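Local coordinates for protein putative short-chain dehydrogenase/reductase (Burkholderia xenovorans, PDB 5IZ4) that probably catalyses NAD(P)-dependent oxidation or reduction as a short-chain dehydrogenase/reductase, perhaps on 3-oxoacyl substrates, and binds ADP in its nucleotide pocket, at residues A[33-39]-A[243-249]; A[116-121]-A[169-173]; A[230-236]-A[263-267]. Where two conformers were deposited one is given. Residue numbers count along the deposited sequence, not the author numbering.

Contact 1: residues A[33-39]-A[243-249]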
loop_
_atom_site.group_PDB
_atom_site.type_symbol
_atom_site.label_atom_id
_atom_site.label_comp_id
_atom_site.label_asym_id
_atom_site.label_seq_id
_atom_site.Cartn_x
_atom_site.Cartn_y
_atom_site.Cartn_z
ATOM N N ARG A 33 3.906 2.198 -30.589
ATOM C CA ARG A 33 3.003 3.251 -30.125
ATOM C C ARG A 33 3.676 4.617 -30.166
ATOM O O ARG A 33 3.051 5.612 -30.561
ATOM C CB ARG A 33 2.512 2.945 -28.709
ATOM C CG ARG A 33 1.539 3.996 -28.175
ATOM C CD ARG A 33 0.314 4.061 -29.065
ATOM N NE ARG A 33 -0.651 5.094 -28.681
ATOM C CZ ARG A 33 -0.594 6.357 -29.098
ATOM N NH1 ARG A 33 0.400 6.757 -29.881
ATOM N NH2 ARG A 33 -1.522 7.228 -28.722
ATOM N N PHE A 34 4.946 4.693 -29.757
ATOM C CA PHE A 34 5.654 5.964 -29.870
ATOM C C PHE A 34 5.858 6.343 -31.333
ATOM O O PHE A 34 5.744 7.520 -31.694
ATOM C CB PHE A 34 6.984 5.909 -29.105
ATOM C CG PHE A 34 6.841 6.224 -27.628
ATOM C CD1 PHE A 34 6.400 5.262 -26.740
ATOM C CD2 PHE A 34 7.128 7.492 -27.142
ATOM C CE1 PHE A 34 6.245 5.555 -25.390
ATOM C CE2 PHE A 34 6.985 7.795 -25.792
ATOM C CZ PHE A 34 6.542 6.827 -24.910
ATOM N N ALA A 35 6.115 5.354 -32.200
ATOM C CA ALA A 35 6.218 5.640 -33.630
ATOM C C ALA A 35 4.916 6.222 -34.175
ATOM O O ALA A 35 4.931 7.158 -34.985
ATOM C CB ALA A 35 6.603 4.368 -34.389
ATOM N N GLN A 36 3.777 5.679 -33.740
ATOM C CA GLN A 36 2.483 6.192 -34.174
ATOM C C GLN A 36 2.243 7.619 -33.701
ATOM O O GLN A 36 1.470 8.353 -34.328
ATOM C CB GLN A 36 1.383 5.251 -33.675
ATOM C CG GLN A 36 1.357 3.946 -34.468
ATOM C CD GLN A 36 0.604 2.821 -33.786
ATOM O OE1 GLN A 36 0.368 2.848 -32.576
ATOM N NE2 GLN A 36 0.230 1.809 -34.569
ATOM N N ALA A 37 2.894 8.025 -32.616
ATOM C CA ALA A 37 2.789 9.380 -32.102
ATOM C C ALA A 37 3.718 10.357 -32.807
ATOM O O ALA A 37 3.697 11.552 -32.484
ATOM C CB ALA A 37 3.081 9.375 -30.603
ATOM N N GLY A 38 4.527 9.890 -33.755
ATOM C CA GLY A 38 5.452 10.755 -34.450
ATOM C C GLY A 38 6.833 10.833 -33.844
ATOM O O GLY A 38 7.696 11.519 -34.408
ATOM N N TRP A 39 7.081 10.142 -32.734
ATOM C CA TRP A 39 8.401 10.179 -32.116
ATOM C C TRP A 39 9.402 9.348 -32.908
ATOM O O TRP A 39 9.047 8.389 -33.600
ATOM C CB TRP A 39 8.354 9.653 -30.678
ATOM C CG TRP A 39 7.657 10.559 -29.698
ATOM C CD1 TRP A 39 6.530 11.302 -29.918
ATOM C CD2 TRP A 39 8.053 10.819 -28.345
ATOM N NE1 TRP A 39 6.195 12.002 -28.779
ATOM C CE2 TRP A 39 7.114 11.721 -27.800
ATOM C CE3 TRP A 39 9.106 10.372 -27.539
ATOM C CZ2 TRP A 39 7.203 12.193 -26.484
ATOM C CZ3 TRP A 39 9.189 10.840 -26.223
ATOM C CH2 TRP A 39 8.238 11.737 -25.713
ATOM N N GLU A 243 0.149 1.594 -24.453
ATOM C CA GLU A 243 -0.696 2.779 -24.276
ATOM C C GLU A 243 -0.440 3.435 -22.929
ATOM O O GLU A 243 -0.387 4.666 -22.826
ATOM C CB GLU A 243 -2.188 2.427 -24.386
ATOM C CG GLU A 243 -2.736 2.203 -25.785
ATOM C CD GLU A 243 -2.706 3.443 -26.682
ATOM O OE1 GLU A 243 -2.639 3.254 -27.909
ATOM O OE2 GLU A 243 -2.766 4.586 -26.176
ATOM N N LEU A 244 -0.306 2.625 -21.876
ATOM C CA LEU A 244 -0.030 3.168 -20.554
ATOM C C LEU A 244 1.342 3.838 -20.508
ATOM O O LEU A 244 1.493 4.916 -19.920
ATOM C CB LEU A 244 -0.146 2.044 -19.523
ATOM C CG LEU A 244 -0.027 2.295 -18.020
ATOM C CD1 LEU A 244 -1.044 3.311 -17.523
ATOM C CD2 LEU A 244 -0.201 0.972 -17.287
ATOM N N ALA A 245 2.357 3.232 -21.130
ATOM C CA ALA A 245 3.669 3.868 -21.147
ATOM C C ALA A 245 3.618 5.192 -21.897
ATOM O O ALA A 245 4.235 6.181 -21.475
ATOM C CB ALA A 245 4.708 2.939 -21.784
ATOM N N TRP A 246 2.904 5.218 -23.024
ATOM C CA TRP A 246 2.741 6.458 -23.781
ATOM C C TRP A 246 1.978 7.502 -22.973
ATOM O O TRP A 246 2.379 8.675 -22.929
ATOM C CB TRP A 246 2.032 6.184 -25.111
ATOM C CG TRP A 246 1.516 7.445 -25.756
ATOM C CD1 TRP A 246 0.211 7.859 -25.843
ATOM C CD2 TRP A 246 2.303 8.479 -26.356
ATOM N NE1 TRP A 246 0.143 9.077 -26.477
ATOM C CE2 TRP A 246 1.415 9.482 -26.796
ATOM C CE3 TRP A 246 3.672 8.658 -26.559
ATOM C CZ2 TRP A 246 1.853 10.637 -27.435
ATOM C CZ3 TRP A 246 4.106 9.808 -27.192
ATOM C CH2 TRP A 246 3.201 10.788 -27.619
ATOM N N PHE A 247 0.885 7.101 -22.312
ATOM C CA PHE A 247 0.111 8.065 -21.535
ATOM C C PHE A 247 0.952 8.683 -20.428
ATOM O O PHE A 247 0.950 9.905 -20.243
ATOM C CB PHE A 247 -1.140 7.424 -20.924
ATOM C CG PHE A 247 -1.738 8.257 -19.813
ATOM C CD1 PHE A 247 -2.531 9.354 -20.105
ATOM C CD2 PHE A 247 -1.451 7.978 -18.482
ATOM C CE1 PHE A 247 -3.049 10.138 -19.100
ATOM C CE2 PHE A 247 -1.966 8.767 -17.469
ATOM C CZ PHE A 247 -2.762 9.849 -17.785
ATOM N N LEU A 248 1.651 7.844 -19.654
ATOM C CA LEU A 248 2.474 8.357 -18.568
ATOM C C LEU A 248 3.525 9.324 -19.083
ATOM O O LEU A 248 3.872 10.297 -18.400
ATOM C CB LEU A 248 3.139 7.201 -17.813
ATOM C CG LEU A 248 2.198 6.373 -16.935
ATOM C CD1 LEU A 248 2.979 5.259 -16.260
ATOM C CD2 LEU A 248 1.513 7.268 -15.898
ATOM N N THR A 249 4.041 9.083 -20.286
ATOM C CA THR A 249 5.063 9.965 -20.833
ATOM C C THR A 249 4.476 11.283 -21.324
ATOM O O THR A 249 4.988 12.361 -21.002
ATOM C CB THR A 249 5.789 9.239 -21.963
ATOM O OG1 THR A 249 6.446 8.092 -21.417
ATOM C CG2 THR A 249 6.788 10.160 -22.668
HETATM O O HOH W 1 -4.064 6.534 -27.275
#

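Contact 2: residues A[116-121]-A[169-173]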
loop_
_atom_site.group_PDB
_atom_site.type_symbol
_atom_site.label_atom_id
_atom_site.label_comp_id
_atom_site.label_asym_id
_atom_site.label_seq_id
_atom_site.Cartn_x
_atom_site.Cartn_y
_atom_site.Cartn_z
ATOM N N ILE A 116 15.529 -23.898 -7.344
ATOM C CA ILE A 116 16.060 -22.579 -7.647
ATOM C C ILE A 116 17.352 -22.421 -6.854
ATOM O O ILE A 116 17.554 -23.093 -5.837
ATOM C CB ILE A 116 15.026 -21.474 -7.325
ATOM C CG1 ILE A 116 15.401 -20.157 -8.014
ATOM C CG2 ILE A 116 14.873 -21.291 -5.816
ATOM C CD1 ILE A 116 14.273 -19.125 -8.026
ATOM N N ASP A 117 18.259 -21.574 -7.345
ATOM C CA ASP A 117 19.528 -21.369 -6.643
ATOM C C ASP A 117 19.966 -19.917 -6.756
ATOM O O ASP A 117 19.350 -19.110 -7.459
ATOM C CB ASP A 117 20.634 -22.300 -7.162
ATOM C CG ASP A 117 20.846 -22.188 -8.654
ATOM O OD1 ASP A 117 20.236 -21.310 -9.301
ATOM O OD2 ASP A 117 21.637 -22.985 -9.185
ATOM N N ASP A 118 21.063 -19.596 -6.059
ATOM C CA ASP A 118 21.574 -18.230 -6.083
ATOM C C ASP A 118 21.913 -17.786 -7.502
ATOM O O ASP A 118 21.690 -16.621 -7.859
ATOM C CB ASP A 118 22.787 -18.083 -5.150
ATOM C CG ASP A 118 23.919 -19.089 -5.419
ATOM O OD1 ASP A 118 23.741 -20.095 -6.139
ATOM O OD2 ASP A 118 25.019 -18.868 -4.860
ATOM N N PHE A 119 22.416 -18.708 -8.336
ATOM C CA PHE A 119 22.706 -18.378 -9.730
ATOM C C PHE A 119 21.507 -17.747 -10.421
ATOM O O PHE A 119 21.647 -16.755 -11.147
ATOM C CB PHE A 119 23.135 -19.628 -10.501
ATOM C CG PHE A 119 24.514 -20.110 -10.142
ATOM C CD1 PHE A 119 25.633 -19.441 -10.604
ATOM C CD2 PHE A 119 24.684 -21.212 -9.319
ATOM C CE1 PHE A 119 26.913 -19.874 -10.271
ATOM C CE2 PHE A 119 25.966 -21.659 -8.987
ATOM C CZ PHE A 119 27.078 -20.983 -9.464
ATOM N N GLU A 120 20.321 -18.319 -10.213
ATOM C CA GLU A 120 19.127 -17.827 -10.887
ATOM C C GLU A 120 18.649 -16.514 -10.282
ATOM O O GLU A 120 18.221 -15.615 -11.016
ATOM C CB GLU A 120 18.030 -18.892 -10.846
ATOM C CG GLU A 120 16.713 -18.465 -11.479
ATOM C CD GLU A 120 16.796 -18.263 -12.984
ATOM O OE1 GLU A 120 17.830 -18.639 -13.616
ATOM O OE2 GLU A 120 15.814 -17.716 -13.538
ATOM N N PHE A 121 18.756 -16.362 -8.957
ATOM C CA PHE A 121 18.422 -15.076 -8.352
ATOM C C PHE A 121 19.275 -13.975 -8.964
ATOM O O PHE A 121 18.765 -12.910 -9.333
ATOM C CB PHE A 121 18.627 -15.107 -6.830
ATOM C CG PHE A 121 17.472 -15.688 -6.040
ATOM C CD1 PHE A 121 17.460 -17.032 -5.688
ATOM C CD2 PHE A 121 16.423 -14.882 -5.618
ATOM C CE1 PHE A 121 16.427 -17.568 -4.943
ATOM C CE2 PHE A 121 15.374 -15.415 -4.866
ATOM C CZ PHE A 121 15.374 -16.759 -4.533
ATOM N N SER A 169 6.307 -15.887 -12.252
ATOM C CA SER A 169 6.975 -17.044 -12.848
ATOM C C SER A 169 7.934 -17.732 -11.873
ATOM O O SER A 169 8.082 -18.959 -11.906
ATOM C CB SER A 169 7.700 -16.610 -14.120
ATOM O OG SER A 169 8.459 -15.438 -13.884
ATOM N N SER A 170 8.585 -16.971 -10.994
ATOM C CA SER A 170 9.454 -17.567 -9.985
ATOM C C SER A 170 9.619 -16.588 -8.838
ATOM O O SER A 170 9.362 -15.392 -8.978
ATOM C CB SER A 170 10.836 -17.922 -10.542
ATOM O OG SER A 170 11.668 -16.767 -10.608
ATOM N N ILE A 171 10.081 -17.111 -7.702
ATOM C CA ILE A 171 10.317 -16.233 -6.562
ATOM C C ILE A 171 11.492 -15.295 -6.838
ATOM O O ILE A 171 11.527 -14.167 -6.325
ATOM C CB ILE A 171 10.518 -17.072 -5.282
ATOM C CG1 ILE A 171 10.378 -16.187 -4.036
ATOM C CG2 ILE A 171 11.864 -17.811 -5.297
ATOM C CD1 ILE A 171 10.577 -16.938 -2.726
ATOM N N ALA A 172 12.467 -15.728 -7.655
ATOM C CA ALA A 172 13.555 -14.827 -8.037
ATOM C C ALA A 172 13.045 -13.696 -8.918
ATOM O O ALA A 172 13.500 -12.549 -8.806
ATOM C CB ALA A 172 14.669 -15.606 -8.751
ATOM N N TYR A 173 12.100 -14.000 -9.807
ATOM C CA TYR A 173 11.492 -12.960 -10.630
ATOM C C TYR A 173 10.695 -11.991 -9.766
ATOM O O TYR A 173 10.830 -10.767 -9.888
ATOM C CB TYR A 173 10.600 -13.613 -11.689
ATOM C CG TYR A 173 9.878 -12.653 -12.598
ATOM C CD1 TYR A 173 10.494 -12.137 -13.732
ATOM C CD2 TYR A 173 8.568 -12.270 -12.331
ATOM C CE1 TYR A 173 9.824 -11.267 -14.582
ATOM C CE2 TYR A 173 7.890 -11.399 -13.170
ATOM C CZ TYR A 173 8.526 -10.899 -14.293
ATOM O OH TYR A 173 7.858 -10.033 -15.130
HETATM O O HOH W 2 13.478 -17.602 -12.408
HETATM O O HOH W 3 16.237 -12.107 -8.086
#

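Contact 3: residues A[230-236]-A[263-267]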
loop_
_atom_site.group_PDB
_atom_site.type_symbol
_atom_site.label_atom_id
_atom_site.label_comp_id
_atom_site.label_asym_id
_atom_site.label_seq_id
_atom_site.Cartn_x
_atom_site.Cartn_y
_atom_site.Cartn_z
ATOM N N ALA A 230 -9.518 -14.008 -13.889
ATOM C CA ALA A 230 -9.488 -12.557 -13.765
ATOM C C ALA A 230 -10.905 -12.021 -13.611
ATOM O O ALA A 230 -11.798 -12.444 -14.349
ATOM C CB ALA A 230 -8.844 -11.919 -14.988
ATOM N N PRO A 231 -11.140 -11.114 -12.665
ATOM C CA PRO A 231 -12.459 -10.467 -12.585
ATOM C C PRO A 231 -12.899 -9.818 -13.888
ATOM O O PRO A 231 -14.094 -9.849 -14.203
ATOM C CB PRO A 231 -12.258 -9.439 -11.465
ATOM C CG PRO A 231 -11.267 -10.130 -10.543
ATOM C CD PRO A 231 -10.297 -10.805 -11.493
ATOM N N LEU A 232 -11.980 -9.242 -14.660
ATOM C CA LEU A 232 -12.375 -8.642 -15.933
ATOM C C LEU A 232 -12.504 -9.667 -17.059
ATOM O O LEU A 232 -12.837 -9.281 -18.186
ATOM C CB LEU A 232 -11.391 -7.532 -16.324
ATOM C CG LEU A 232 -11.446 -6.320 -15.377
ATOM C CD1 LEU A 232 -10.635 -5.143 -15.926
ATOM C CD2 LEU A 232 -12.913 -5.908 -15.098
ATOM N N LYS A 233 -12.252 -10.950 -16.780
ATOM C CA LYS A 233 -12.538 -12.043 -17.713
ATOM C C LYS A 233 -11.840 -11.833 -19.057
ATOM O O LYS A 233 -12.421 -12.025 -20.128
ATOM C CB LYS A 233 -14.047 -12.221 -17.888
ATOM C CG LYS A 233 -14.703 -12.807 -16.652
ATOM C CD LYS A 233 -14.227 -14.246 -16.440
ATOM C CE LYS A 233 -14.845 -14.879 -15.199
ATOM N NZ LYS A 233 -14.282 -14.279 -13.961
ATOM N N ARG A 234 -10.563 -11.476 -18.984
ATOM C CA ARG A 234 -9.754 -11.202 -20.165
ATOM C C ARG A 234 -8.290 -11.273 -19.762
ATOM O O ARG A 234 -7.949 -11.284 -18.575
ATOM C CB ARG A 234 -10.062 -9.818 -20.753
ATOM C CG ARG A 234 -9.601 -8.685 -19.830
ATOM C CD ARG A 234 -10.070 -7.309 -20.290
ATOM N NE ARG A 234 -9.558 -6.950 -21.619
ATOM C CZ ARG A 234 -8.360 -6.409 -21.846
ATOM N NH1 ARG A 234 -7.517 -6.171 -20.844
ATOM N NH2 ARG A 234 -7.993 -6.114 -23.087
ATOM N N VAL A 235 -7.426 -11.296 -20.777
ATOM C CA VAL A 235 -5.997 -11.061 -20.595
ATOM C C VAL A 235 -5.619 -9.787 -21.341
ATOM O O VAL A 235 -6.345 -9.312 -22.218
ATOM C CB VAL A 235 -5.149 -12.249 -21.083
ATOM C CG1 VAL A 235 -5.552 -13.494 -20.336
ATOM C CG2 VAL A 235 -5.327 -12.445 -22.585
ATOM N N SER A 236 -4.464 -9.233 -20.990
ATOM C CA SER A 236 -3.964 -8.048 -21.678
ATOM C C SER A 236 -3.171 -8.441 -22.917
ATOM O O SER A 236 -2.556 -9.507 -22.973
ATOM C CB SER A 236 -3.065 -7.211 -20.764
ATOM O OG SER A 236 -3.816 -6.608 -19.728
ATOM N N GLU A 263 -3.897 -5.245 -14.438
ATOM C CA GLU A 263 -3.847 -6.686 -14.228
ATOM C C GLU A 263 -5.224 -7.324 -14.281
ATOM O O GLU A 263 -5.403 -8.428 -13.748
ATOM C CB GLU A 263 -3.179 -7.026 -12.882
ATOM C CG GLU A 263 -3.437 -6.046 -11.726
ATOM C CD GLU A 263 -4.919 -5.817 -11.422
ATOM O OE1 GLU A 263 -5.640 -5.248 -12.274
ATOM O OE2 GLU A 263 -5.363 -6.200 -10.315
ATOM N N ASN A 264 -6.199 -6.649 -14.888
ATOM C CA ASN A 264 -7.512 -7.231 -15.162
ATOM C C ASN A 264 -8.250 -7.623 -13.883
ATOM O O ASN A 264 -9.087 -8.530 -13.890
ATOM C CB ASN A 264 -7.371 -8.414 -16.123
ATOM C CG ASN A 264 -6.856 -7.965 -17.468
ATOM O OD1 ASN A 264 -7.518 -7.184 -18.146
ATOM N ND2 ASN A 264 -5.649 -8.397 -17.835
ATOM N N GLY A 265 -7.958 -6.930 -12.784
ATOM C CA GLY A 265 -8.660 -7.144 -11.535
ATOM C C GLY A 265 -8.083 -8.211 -10.626
ATOM O O GLY A 265 -8.664 -8.474 -9.569
ATOM N N LEU A 266 -6.966 -8.846 -10.995
ATOM C CA LEU A 266 -6.472 -9.954 -10.181
ATOM C C LEU A 266 -6.221 -9.542 -8.730
ATOM O O LEU A 266 -6.387 -10.365 -7.820
ATOM C CB LEU A 266 -5.191 -10.533 -10.795
ATOM C CG LEU A 266 -5.397 -11.431 -12.020
ATOM C CD1 LEU A 266 -4.062 -11.764 -12.675
ATOM C CD2 LEU A 266 -6.138 -12.707 -11.643
ATOM N N LEU A 267 -5.831 -8.286 -8.491
ATOM C CA LEU A 267 -5.595 -7.832 -7.121
ATOM C C LEU A 267 -6.871 -7.832 -6.291
ATOM O O LEU A 267 -6.789 -7.865 -5.056
ATOM C CB LEU A 267 -4.975 -6.432 -7.112
ATOM C CG LEU A 267 -3.514 -6.330 -7.561
ATOM C CD1 LEU A 267 -3.177 -4.879 -7.878
ATOM C CD2 LEU A 267 -2.586 -6.881 -6.478
#

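Contact 1: residues A[33-39]-A[243-249]
In the Rossmann fold of this short-chain dehydrogenase/reductase, helix 25-36 follows the first strand and packs beside helix 238-250 on one face of the parallel sheet. Trp-246 fills the gap between them: it gives 129 Å² of the 421 Å² buried. With chi1 at 165° (t), its indole reaches across to the other helix and is used on one face and along its rim. The rim points at two aromatic faces. The six-membered ring lies 5.1 Å from the Phe-34 ring centroid with planes at 85°, an edge-to-face pair, and 5.0 Å from the five-membered ring of Trp-39 at 83°, an offset version of the same arrangement. Both partners have chi1 in the m well (-85° and -71°), and both also touch Cys-17 of strand 16-20, so the cluster packs on the sheet. Over that one face, the Ala-37 CB makes a CH-pi contact 3.6 Å from the six-membered centroid, while the Arg-33 CZ stands 3.9 Å from the five-membered centroid, 23° off the normal, a cation-pi interaction. Between Ala-37 and Trp-39 the chain leaves the helix through a Schellman motif, Gly-38 having phi of 92°. Thr-249, chi1 m, hydrogen-bonds from OG1 to Ala-245 O at 2.9 Å and lies 3.7 Å from Phe-34 CZ through OG1 and from Trp-39 CH2 through CG2. The t, p, t course of Arg-33 brings its guanidinium to Glu-243: a salt bridge joins Arg-33 NE to Glu-243 OE1 at 2.8 Å, and water 1 accepts from Arg-33 NH2 at 3.0 Å and donates to Glu-243 OE2 at 2.6 Å.

Contact 2: residues A[116-121]-A[169-173]
Ala-172 loses more surface here than any other residue, 69 Å² of the 229 Å² total, followed by Phe-121 with 49 Å² and Ile-116 and Ile-171 with 41 Å² each. The Ala-172 CA lies 4.9 Å from that of Phe-121, an approach that its small side chain permits. Its CB, directed at the opposing segment, sits 3.9 Å from the Phe-121 ring centroid and 22° off the normal, the geometry of a CH-pi contact over the face. The ring also reaches Ile-171, with Phe-121 CZ 3.7 Å from Ile-171 CG2. Ile-116, extended in the t,t rotamer, sends CD1 to 3.6 Å from Ala-172 CB and 3.9 Å from Ile-171 CG2, completing an apolar patch.

No direct hydrogen bond crosses; two waters do the bridging. Water 2 donates to Glu-120 OE2 (2.6 Å) and accepts from Ser-170 OG (2.7 Å), while Glu-120 also forms a salt bridge with Arg-123. Water 3 donates to Phe-121 O and Ala-172 O, each at 2.9 Å. The meeting parts are helix starts, both N-capped: Asp-117 OD1 accepts from Glu-120 N at 3.1 Å, and Ser-170 OG from Tyr-173 N at 2.9 Å.

Within the chain, Ile-108 and His-110, after strand 97-100, border Ile-116 and Ile-171. The contact pairs the first turns of helices 118-146 and 171-191, the two long helices that in classical short-chain dehydrogenases commonly form one of the main subunit interfaces. Consistent with that, the third subunit covers this end: its Tyr-133 meets the Phe-121 ring, its Arg-126 forms a salt bridge with Asp-118, and its Ser-186 packs on Ile-171.

Contact 3: residues A[230-236]-A[263-267]
Two direct hydrogen bonds, both accepted by Asn-264, join the segments. Arg-234 NH1 donates to Asn-264 OD1 at 2.9 Å (N-H...O angle 155°), and Leu-232 N donates to Asn-264 O at 3.1 Å (162°). Arg-234 is shared, since its NH2 forms a salt bridge with Glu-240, which also bonds Ser-236 OG. Asn-264 buries 142 Å² of the 351 Å² total, spanning the other loop from Ala-230 to Ser-236. Two beta turns face each other here: type I from Ala-230 to Lys-233, and type I' from Glu-263 to Leu-266. In the Rossmann fold they lie in the loop between helices 222-229 and 238-250 and just beyond the last strand, 259-262. Glu-263 braces its turn from within, OE1 accepting from Gly-265 N at 2.9 Å and OE2 from Leu-267 N at 2.8 Å. At Gly-265, where phi is 89°, a CB would crowd the carbonyl O of Asn-264 and fall 2.9 Å from Pro-231 CB; Pro-231 CG lies 3.2 Å from Gly-265 O. Farther out, Leu-266 CD2 lies 4.0 Å from Ala-230 CA, and Leu-232 CB 4.1 Å from Asn-264 CB. Pro-253 of the second subunit packs on Leu-232 and Arg-234, and its Ala-254 on Asn-264.

How the contacts relate
All three contacts belong to one Rossmann-fold domain, yet none touches another. Contacts 1 and 2 lie on opposite sides of the chain's centre, with centres 32 Å apart; contact 3 is 23 Å from contact 1 and 26 Å from contact 2, centre to centre. Along the chain, contact 2 lies inside the loop closed by contact 1 and precedes contact 3, whose segments alternate with those of contact 1. Contact 1 sets the early helix 25-36 against the late helix 238-250, which lies in sequence between the two segments of contact 3. Contacts 1 and 3 adjoin the second subunit and contact 2 the third, so they border two interfaces of the four-chain assembly.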